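Local atomic coordinates of CDP-4-keto-6-deoxy-D-glucose-3-dehydrase (Yersinia pseudotuberculosis, PDB entry 3BB8), a protein that binds pyridoxal 5'-phosphate and probably removes the C-3 hydroxyl of CDP-4-keto-6-deoxy-D-glucose during lipopolysaccharide sugar biosynthesis. Residues N170-A175 / L188-C193; H166-L171 / L375-N380. The protein carries 1 engineered substitution. All blocks are in the same frame, centred on the assembly; numbering follows the deposited sequence.

Strand 159-165 of the central mixed sheet runs into a loop in which both contacts begin; they share Asn170 and Leu171. Contact 1 closes the shorter span: from 170-175 the chain enters helix 174-184 and returns on strand 187-191, parallel to strand 159-165, so that the contact lies within a beta-alpha-beta unit. Contact 2 spans 203 intervening residues and joins 166-171 to the loop 375-380, between helix 359-368 and strand 393-394. The span of contact 1 is therefore nested wholly within that of contact 2. A probable hydrogen bond from His166 N to Asp191 O, 3.0 Å, connects them, and each brings residues to the cofactor: Asp191 and Cys193 in contact 1, Phe377 in contact 2.

Contact 1 of 2, residues N170-A175 / L188-C193; sequences NLFDLA and LIEDCC. With PLP (pyridoxal-5'-phosphate), chain C.
Phe172 meets Glu190 where the loop leading into helix 174-184 packs against strand 187-191. The ring presents its edge: CZ of Phe172 lies 4.1 Å from CG of Glu190, near the ring plane, and the carboxylate is turned 81° from the ring. With chi1 of 64°, the phenyl group sits between its own backbone N and carbonyl carbon and drops toward the strand, so an aromatic long enough to span the gap suits this place. Leu174 adds a lighter touch across the carboxylate, its CD2 4.2 Å from OE2 of Glu190.

A buried glutamate beside hydrocarbon needs polar partners, and it has them: OE2 accepts from Gly206 N, while OE1 accepts from both Phe208 N and Gly209 N. These three bonds fix the carboxylate and leave the methylene CG to meet the phenyl edge. Phe172, Leu174 and Glu190 are all buried and form the packed side of the contact. Towards the solvent the contact gives out: Asp173 is partly exposed and turns from the strand to cap helix 174-184 at Glu176 N, and the exposed Ala175 follows it.

One residue on from Glu190, at the C-terminal end of the strand, Asp191 reaches the cofactor. Its OD2 accepts from Cys193 N at 2.9 Å, nearly straight at 162°, in an Asx turn that holds the carboxylate in place. The other oxygen, OD1, accepts a hydrogen bond from N1 of pyridoxal phosphate, 2.9 Å long and more bent than that to OD2, and Thr123 OG1 bonds to the same oxygen. Cys193 lies against the pyridine ring, SG 3.8 Å from C6. The arrangement is that of the aspartate aminotransferase fold: an aspartate facing the ring nitrogen would favour its protonated form and so probably strengthen the cofactor as an electron sink.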
ATOM      1  N   ASN A 170     -22.341  -5.988 -11.598  1.00 37.89           N
ATOM      2  CA  ASN A 170     -22.885  -6.807 -12.668  1.00 39.88           C
ATOM      3  C   ASN A 170     -21.736  -7.654 -13.204  1.00 40.55           C
ATOM      4  O   ASN A 170     -20.594  -7.206 -13.259  1.00 40.28           O
ATOM      5  CB  ASN A 170     -23.500  -5.922 -13.759  1.00 39.70           C
ATOM      6  CG  ASN A 170     -24.380  -6.709 -14.721  1.00 40.91           C
ATOM      7  OD1 ASN A 170     -24.994  -7.712 -14.342  1.00 39.02           O
ATOM      8  ND2 ASN A 170     -24.457  -6.249 -15.967  1.00 39.86           N
ATOM      9  N   LEU A 171     -22.050  -8.884 -13.598  1.00 41.23           N
ATOM     10  CA  LEU A 171     -21.035  -9.820 -14.067  1.00 42.12           C
ATOM     11  C   LEU A 171     -20.893  -9.764 -15.584  1.00 42.03           C
ATOM     12  O   LEU A 171     -21.886  -9.730 -16.311  1.00 41.98           O
ATOM     13  CB  LEU A 171     -21.375 -11.245 -13.624  1.00 44.41           C
ATOM     14  CG  LEU A 171     -21.532 -11.468 -12.118  1.00 46.39           C
ATOM     15  CD1 LEU A 171     -22.973 -11.233 -11.688  1.00 44.95           C
ATOM     16  CD2 LEU A 171     -21.074 -12.865 -11.731  1.00 48.27           C
ATOM     17  N   PHE A 172     -19.650  -9.754 -16.056  1.00 40.57           N
ATOM     18  CA  PHE A 172     -19.368  -9.945 -17.474  1.00 41.41           C
ATOM     19  C   PHE A 172     -19.604 -11.392 -17.893  1.00 41.93           C
ATOM     20  O   PHE A 172     -19.805 -12.268 -17.050  1.00 40.93           O
ATOM     21  CB  PHE A 172     -17.930  -9.533 -17.795  1.00 40.70           C
ATOM     22  CG  PHE A 172     -16.891 -10.382 -17.118  1.00 41.43           C
ATOM     23  CD1 PHE A 172     -16.591 -11.646 -17.595  1.00 41.97           C
ATOM     24  CD2 PHE A 172     -16.215  -9.914 -16.003  1.00 40.27           C
ATOM     25  CE1 PHE A 172     -15.635 -12.429 -16.974  1.00 41.05           C
ATOM     26  CE2 PHE A 172     -15.258 -10.692 -15.378  1.00 40.58           C
ATOM     27  CZ  PHE A 172     -14.969 -11.951 -15.864  1.00 41.45           C
ATOM     28  N   ASP A 173     -19.579 -11.638 -19.199  1.00 42.68           N
ATOM     29  CA  ASP A 173     -19.989 -12.925 -19.746  1.00 44.53           C
ATOM     30  C   ASP A 173     -18.936 -13.996 -19.484  1.00 44.58           C
ATOM     31  O   ASP A 173     -18.150 -14.338 -20.368  1.00 43.75           O
ATOM     32  CB  ASP A 173     -20.259 -12.809 -21.247  1.00 47.60           C
ATOM     33  CG  ASP A 173     -20.799 -14.094 -21.843  1.00 49.55           C
ATOM     34  OD1 ASP A 173     -20.677 -15.151 -21.189  1.00 51.28           O
ATOM     35  OD2 ASP A 173     -21.344 -14.046 -22.966  1.00 51.43           O
ATOM     36  N   LEU A 174     -18.925 -14.523 -18.263  1.00 43.61           N
ATOM     37  CA  LEU A 174     -17.905 -15.481 -17.851  1.00 45.82           C
ATOM     38  C   LEU A 174     -17.801 -16.677 -18.793  1.00 46.65           C
ATOM     39  O   LEU A 174     -16.699 -17.149 -19.106  1.00 45.76           O
ATOM     40  CB  LEU A 174     -18.182 -15.957 -16.421  1.00 45.72           C
ATOM     41  CG  LEU A 174     -17.567 -15.079 -15.325  1.00 45.64           C
ATOM     42  CD1 LEU A 174     -18.170 -15.427 -13.978  1.00 46.43           C
ATOM     43  CD2 LEU A 174     -16.057 -15.273 -15.307  1.00 44.54           C
ATOM     44  N   ALA A 175     -18.953 -17.158 -19.248  1.00 47.27           N
ATOM     45  CA  ALA A 175     -19.000 -18.293 -20.155  1.00 47.39           C
ATOM     46  C   ALA A 175     -18.112 -18.051 -21.369  1.00 48.19           C
ATOM     47  O   ALA A 175     -17.255 -18.875 -21.692  1.00 48.47           O
ATOM     48  CB  ALA A 175     -20.432 -18.544 -20.595  1.00 49.15           C
ATOM     49  N   LEU A 188      -6.446 -15.594 -16.404  1.00 32.64           N
ATOM     50  CA  LEU A 188      -7.647 -14.788 -16.196  1.00 33.35           C
ATOM     51  C   LEU A 188      -7.715 -14.146 -14.809  1.00 33.01           C
ATOM     52  O   LEU A 188      -7.758 -14.847 -13.790  1.00 31.47           O
ATOM     53  CB  LEU A 188      -8.927 -15.618 -16.403  1.00 32.70           C
ATOM     54  CG  LEU A 188     -10.200 -14.814 -16.061  1.00 33.58           C
ATOM     55  CD1 LEU A 188     -10.420 -13.760 -17.131  1.00 27.69           C
ATOM     56  CD2 LEU A 188     -11.421 -15.721 -15.946  1.00 31.76           C
ATOM     57  N   ILE A 189      -7.741 -12.816 -14.769  1.00 32.59           N
ATOM     58  CA  ILE A 189      -7.853 -12.118 -13.490  1.00 31.94           C
ATOM     59  C   ILE A 189      -9.206 -11.413 -13.382  1.00 32.98           C
ATOM     60  O   ILE A 189      -9.555 -10.572 -14.214  1.00 31.32           O
ATOM     61  CB  ILE A 189      -6.727 -11.081 -13.294  1.00 30.89           C
ATOM     62  CG1 ILE A 189      -5.390 -11.807 -13.138  1.00 31.97           C
ATOM     63  CG2 ILE A 189      -6.995 -10.240 -12.042  1.00 27.44           C
ATOM     64  CD1 ILE A 189      -4.196 -10.917 -13.183  1.00 28.28           C
ATOM     65  N   GLU A 190      -9.959 -11.774 -12.348  1.00 32.67           N
ATOM     66  CA  GLU A 190     -11.271 -11.195 -12.088  1.00 31.81           C
ATOM     67  C   GLU A 190     -11.217 -10.059 -11.068  1.00 32.33           C
ATOM     68  O   GLU A 190     -11.073 -10.311  -9.870  1.00 29.67           O
ATOM     69  CB  GLU A 190     -12.215 -12.248 -11.515  1.00 33.84           C
ATOM     70  CG  GLU A 190     -12.941 -13.138 -12.487  1.00 36.38           C
ATOM     71  CD  GLU A 190     -13.825 -14.122 -11.740  1.00 38.85           C
ATOM     72  OE1 GLU A 190     -13.322 -15.193 -11.333  1.00 42.37           O
ATOM     73  OE2 GLU A 190     -15.016 -13.813 -11.528  1.00 36.91           O
ATOM     74  N   ASP A 191     -11.335  -8.817 -11.529  1.00 31.69           N
ATOM     75  CA  ASP A 191     -11.363  -7.683 -10.612  1.00 28.77           C
ATOM     76  C   ASP A 191     -12.799  -7.631 -10.084  1.00 29.12           C
ATOM     77  O   ASP A 191     -13.723  -7.247 -10.803  1.00 29.31           O
ATOM     78  CB  ASP A 191     -11.016  -6.385 -11.352  1.00 27.50           C
ATOM     79  CG  ASP A 191     -11.103  -5.150 -10.456  1.00 28.92           C
ATOM     80  OD1 ASP A 191     -10.523  -4.107 -10.840  1.00 29.01           O
ATOM     81  OD2 ASP A 191     -11.754  -5.214  -9.383  1.00 26.31           O
ATOM     82  N   CYS A 192     -12.967  -8.041  -8.831  1.00 30.74           N
ATOM     83  CA  CYS A 192     -14.260  -8.078  -8.152  1.00 27.32           C
ATOM     84  C   CYS A 192     -14.321  -6.994  -7.085  1.00 27.89           C
ATOM     85  O   CYS A 192     -15.068  -7.120  -6.108  1.00 26.01           O
ATOM     86  CB  CYS A 192     -14.460  -9.440  -7.472  1.00 25.92           C
ATOM     87  SG  CYS A 192     -14.402 -10.847  -8.599  1.00 31.87           S
ATOM     88  N   CYS A 193     -13.540  -5.933  -7.264  1.00 26.77           N
ATOM     89  CA  CYS A 193     -13.527  -4.854  -6.285  1.00 27.55           C
ATOM     90  C   CYS A 193     -14.893  -4.208  -6.047  1.00 28.73           C
ATOM     91  O   CYS A 193     -15.122  -3.599  -4.997  1.00 27.68           O
ATOM     92  CB  CYS A 193     -12.497  -3.796  -6.681  1.00 27.00           C
ATOM     93  SG  CYS A 193     -10.774  -4.355  -6.430  1.00 29.42           S
TER
HETATM   94  N1  PLP C 500     -11.287  -1.604  -9.530  1.00 36.22           N
HETATM   95  C2  PLP C 500     -12.597  -1.163  -9.435  1.00 38.72           C
HETATM   96  C2A PLP C 500     -13.563  -1.578 -10.537  1.00 34.87           C
HETATM   97  C3  PLP C 500     -12.996  -0.354  -8.330  1.00 37.58           C
HETATM   98  O3  PLP C 500     -14.261   0.100  -8.200  1.00 42.26           O
HETATM   99  C4  PLP C 500     -12.025   0.003  -7.299  1.00 38.87           C
HETATM  100  C4A PLP C 500     -12.524   0.868  -6.090  1.00 40.82           C
HETATM  101  C5  PLP C 500     -10.683  -0.475  -7.462  1.00 36.77           C
HETATM  102  C6  PLP C 500     -10.353  -1.291  -8.612  1.00 36.10           C
HETATM  103  C5A PLP C 500      -9.525  -0.235  -6.542  1.00 33.12           C
HETATM  104  O4P PLP C 500      -9.859  -0.178  -5.228  1.00 28.67           O
HETATM  105  P   PLP C 500      -9.281   0.880  -4.165  1.00 28.86           P
HETATM  106  O1P PLP C 500      -9.534   0.268  -2.802  1.00 27.71           O
HETATM  107  O2P PLP C 500     -10.171   2.237  -4.389  1.00 30.42           O
HETATM  108  O3P PLP C 500      -7.796   1.145  -4.439  1.00 26.52           O

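Contact 2 of 2, residues H166-L171 / L375-N380; sequences HTLGNL and LLFAGN
Leu376 O accepts a hydrogen bond from Gly379 N at 3.2 Å, closing the type II' turn from which Leu376 and Phe377 reach Leu168. Phe377 occupies the second position of that turn with phi 57° and psi -135°, a conformation easier for glycine and unusual for a residue with a side chain. Its carbonyl oxygen is bonded by Tyr276 OH of the second subunit, so the dimer partner probably helps to hold the turn.

Opposite it, Gly169 N donates to His166 O at 3.2 Å in another tight turn, which places Leu168 in a left-handed backbone conformation. Gly169 follows with a positive phi, where a beta carbon would press on the carbonyl of Leu168.

Between the turns the contact is purely apolar. Leu376 puts its CG opposite the backbone N (chi1 -164°), and the branch ending in CD1 reaches the other loop. This methyl group lies a very close 3.4 Å from CD1 of Leu168. CG2 of Thr167 stands beside CD1 of Leu376 at 4.2 Å. The two leucines pass at a slant, and Leu376 also packs on Ile404. The second methyl of Leu168, CD2, approaches CZ of Phe377 obliquely at 4.3 Å. Branching suits Leu168, whose two methyls meet different neighbours.

Phe377 touches the pyridoxal phosphate and packs edge-to-face with Phe120, another residue of the cofactor pocket. With only apolar packing found between the two segments, the contact gives Phe377 an apolar backing and imposes no directional bond on the ring; the hydrogen-bonded turns and the neighbouring subunit are likely to set its position.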
ATOM      1  N   HIS A 166     -15.863  -6.974 -12.944  1.00 32.84           N
ATOM      2  CA  HIS A 166     -17.303  -7.195 -13.029  1.00 34.10           C
ATOM      3  C   HIS A 166     -17.854  -5.826 -12.645  1.00 33.29           C
ATOM      4  O   HIS A 166     -18.152  -5.551 -11.480  1.00 33.20           O
ATOM      5  CB  HIS A 166     -17.756  -8.278 -12.034  1.00 35.88           C
ATOM      6  CG  HIS A 166     -17.358  -9.667 -12.434  1.00 37.18           C
ATOM      7  ND1 HIS A 166     -16.241 -10.299 -11.927  1.00 38.43           N
ATOM      8  CD2 HIS A 166     -17.888 -10.519 -13.344  1.00 36.65           C
ATOM      9  CE1 HIS A 166     -16.101 -11.477 -12.509  1.00 36.88           C
ATOM     10  NE2 HIS A 166     -17.086 -11.635 -13.374  1.00 37.53           N
ATOM     11  N   THR A 167     -17.956  -4.965 -13.650  1.00 32.24           N
ATOM     12  CA  THR A 167     -18.385  -3.581 -13.472  1.00 31.01           C
ATOM     13  C   THR A 167     -19.655  -3.344 -12.681  1.00 29.86           C
ATOM     14  O   THR A 167     -20.708  -3.865 -13.013  1.00 28.16           O
ATOM     15  CB  THR A 167     -18.497  -2.896 -14.840  1.00 30.74           C
ATOM     16  OG1 THR A 167     -17.254  -3.055 -15.531  1.00 33.16           O
ATOM     17  CG2 THR A 167     -18.799  -1.410 -14.686  1.00 27.44           C
ATOM     18  N   LEU A 168     -19.523  -2.538 -11.634  1.00 29.33           N
ATOM     19  CA  LEU A 168     -20.613  -2.171 -10.744  1.00 32.98           C
ATOM     20  C   LEU A 168     -21.394  -3.321 -10.108  1.00 34.74           C
ATOM     21  O   LEU A 168     -22.547  -3.148  -9.709  1.00 35.72           O
ATOM     22  CB  LEU A 168     -21.578  -1.228 -11.467  1.00 32.76           C
ATOM     23  CG  LEU A 168     -20.997   0.148 -11.820  1.00 33.55           C
ATOM     24  CD1 LEU A 168     -22.015   0.941 -12.653  1.00 36.07           C
ATOM     25  CD2 LEU A 168     -20.650   0.894 -10.538  1.00 30.20           C
ATOM     26  N   GLY A 169     -20.764  -4.483  -9.987  1.00 35.13           N
ATOM     27  CA  GLY A 169     -21.444  -5.612  -9.380  1.00 36.84           C
ATOM     28  C   GLY A 169     -22.014  -6.542 -10.434  1.00 38.94           C
ATOM     29  O   GLY A 169     -22.156  -7.747 -10.202  1.00 37.40           O
ATOM     30  N   ASN A 170     -22.341  -5.988 -11.598  1.00 37.89           N
ATOM     31  CA  ASN A 170     -22.885  -6.807 -12.668  1.00 39.88           C
ATOM     32  C   ASN A 170     -21.736  -7.654 -13.204  1.00 40.55           C
ATOM     33  O   ASN A 170     -20.594  -7.206 -13.259  1.00 40.28           O
ATOM     34  CB  ASN A 170     -23.500  -5.922 -13.759  1.00 39.70           C
ATOM     35  CG  ASN A 170     -24.380  -6.709 -14.721  1.00 40.91           C
ATOM     36  OD1 ASN A 170     -24.994  -7.712 -14.342  1.00 39.02           O
ATOM     37  ND2 ASN A 170     -24.457  -6.249 -15.967  1.00 39.86           N
ATOM     38  N   LEU A 171     -22.050  -8.884 -13.598  1.00 41.23           N
ATOM     39  CA  LEU A 171     -21.035  -9.820 -14.067  1.00 42.12           C
ATOM     40  C   LEU A 171     -20.893  -9.764 -15.584  1.00 42.03           C
ATOM     41  O   LEU A 171     -21.886  -9.730 -16.311  1.00 41.98           O
ATOM     42  CB  LEU A 171     -21.375 -11.245 -13.624  1.00 44.41           C
ATOM     43  CG  LEU A 171     -21.532 -11.468 -12.118  1.00 46.39           C
ATOM     44  CD1 LEU A 171     -22.973 -11.233 -11.688  1.00 44.95           C
ATOM     45  CD2 LEU A 171     -21.074 -12.865 -11.731  1.00 48.27           C
ATOM     46  N   LEU A 375     -20.061   9.473 -12.326  1.00 30.32           N
ATOM     47  CA  LEU A 375     -19.911   9.037 -13.695  1.00 30.98           C
ATOM     48  C   LEU A 375     -19.312   7.627 -13.589  1.00 31.82           C
ATOM     49  O   LEU A 375     -18.862   7.234 -12.514  1.00 31.74           O
ATOM     50  CB  LEU A 375     -18.994   9.998 -14.458  1.00 31.63           C
ATOM     51  CG  LEU A 375     -19.512  11.450 -14.525  1.00 32.59           C
ATOM     52  CD1 LEU A 375     -18.752  12.209 -15.605  1.00 30.20           C
ATOM     53  CD2 LEU A 375     -21.016  11.473 -14.845  1.00 30.13           C
ATOM     54  N   LEU A 376     -19.324   6.862 -14.675  1.00 31.13           N
ATOM     55  CA  LEU A 376     -18.790   5.506 -14.642  1.00 31.21           C
ATOM     56  C   LEU A 376     -17.255   5.462 -14.645  1.00 31.97           C
ATOM     57  O   LEU A 376     -16.626   4.929 -15.570  1.00 30.83           O
ATOM     58  CB  LEU A 376     -19.359   4.687 -15.817  1.00 31.27           C
ATOM     59  CG  LEU A 376     -19.199   3.161 -15.722  1.00 34.25           C
ATOM     60  CD1 LEU A 376     -19.699   2.697 -14.386  1.00 35.61           C
ATOM     61  CD2 LEU A 376     -19.973   2.463 -16.828  1.00 35.91           C
ATOM     62  N   PHE A 377     -16.675   6.042 -13.597  1.00 31.93           N
ATOM     63  CA  PHE A 377     -15.229   6.098 -13.407  1.00 33.18           C
ATOM     64  C   PHE A 377     -14.577   6.786 -14.605  1.00 34.33           C
ATOM     65  O   PHE A 377     -15.061   7.815 -15.064  1.00 36.60           O
ATOM     66  CB  PHE A 377     -14.651   4.693 -13.208  1.00 32.99           C
ATOM     67  CG  PHE A 377     -15.323   3.918 -12.099  1.00 32.87           C
ATOM     68  CD1 PHE A 377     -15.555   4.511 -10.857  1.00 32.81           C
ATOM     69  CD2 PHE A 377     -15.766   2.614 -12.309  1.00 35.93           C
ATOM     70  CE1 PHE A 377     -16.228   3.817  -9.839  1.00 34.60           C
ATOM     71  CE2 PHE A 377     -16.441   1.905 -11.295  1.00 35.44           C
ATOM     72  CZ  PHE A 377     -16.672   2.512 -10.062  1.00 35.29           C
ATOM     73  N   ALA A 378     -13.491   6.226 -15.120  1.00 33.92           N
ATOM     74  CA  ALA A 378     -12.801   6.848 -16.250  1.00 35.19           C
ATOM     75  C   ALA A 378     -13.589   7.036 -17.556  1.00 35.27           C
ATOM     76  O   ALA A 378     -13.121   7.717 -18.472  1.00 35.07           O
ATOM     77  CB  ALA A 378     -11.501   6.078 -16.532  1.00 33.46           C
ATOM     78  N   GLY A 379     -14.779   6.446 -17.644  1.00 35.10           N
ATOM     79  CA  GLY A 379     -15.563   6.573 -18.863  1.00 33.15           C
ATOM     80  C   GLY A 379     -14.877   5.828 -19.992  1.00 33.02           C
ATOM     81  O   GLY A 379     -15.276   4.725 -20.355  1.00 32.88           O
ATOM     82  N   ASN A 380     -13.854   6.446 -20.569  1.00 31.46           N
ATOM     83  CA  ASN A 380     -13.079   5.816 -21.630  1.00 32.13           C
ATOM     84  C   ASN A 380     -11.613   6.087 -21.311  1.00 31.29           C
ATOM     85  O   ASN A 380     -11.108   7.189 -21.547  1.00 30.83           O
ATOM     86  CB  ASN A 380     -13.426   6.394 -23.001  1.00 33.26           C
ATOM     87  CG  ASN A 380     -12.652   5.719 -24.130  1.00 35.45           C
ATOM     88  OD1 ASN A 380     -13.008   5.847 -25.305  1.00 39.15           O
ATOM     89  ND2 ASN A 380     -11.589   5.001 -23.779  1.00 34.56           N
TER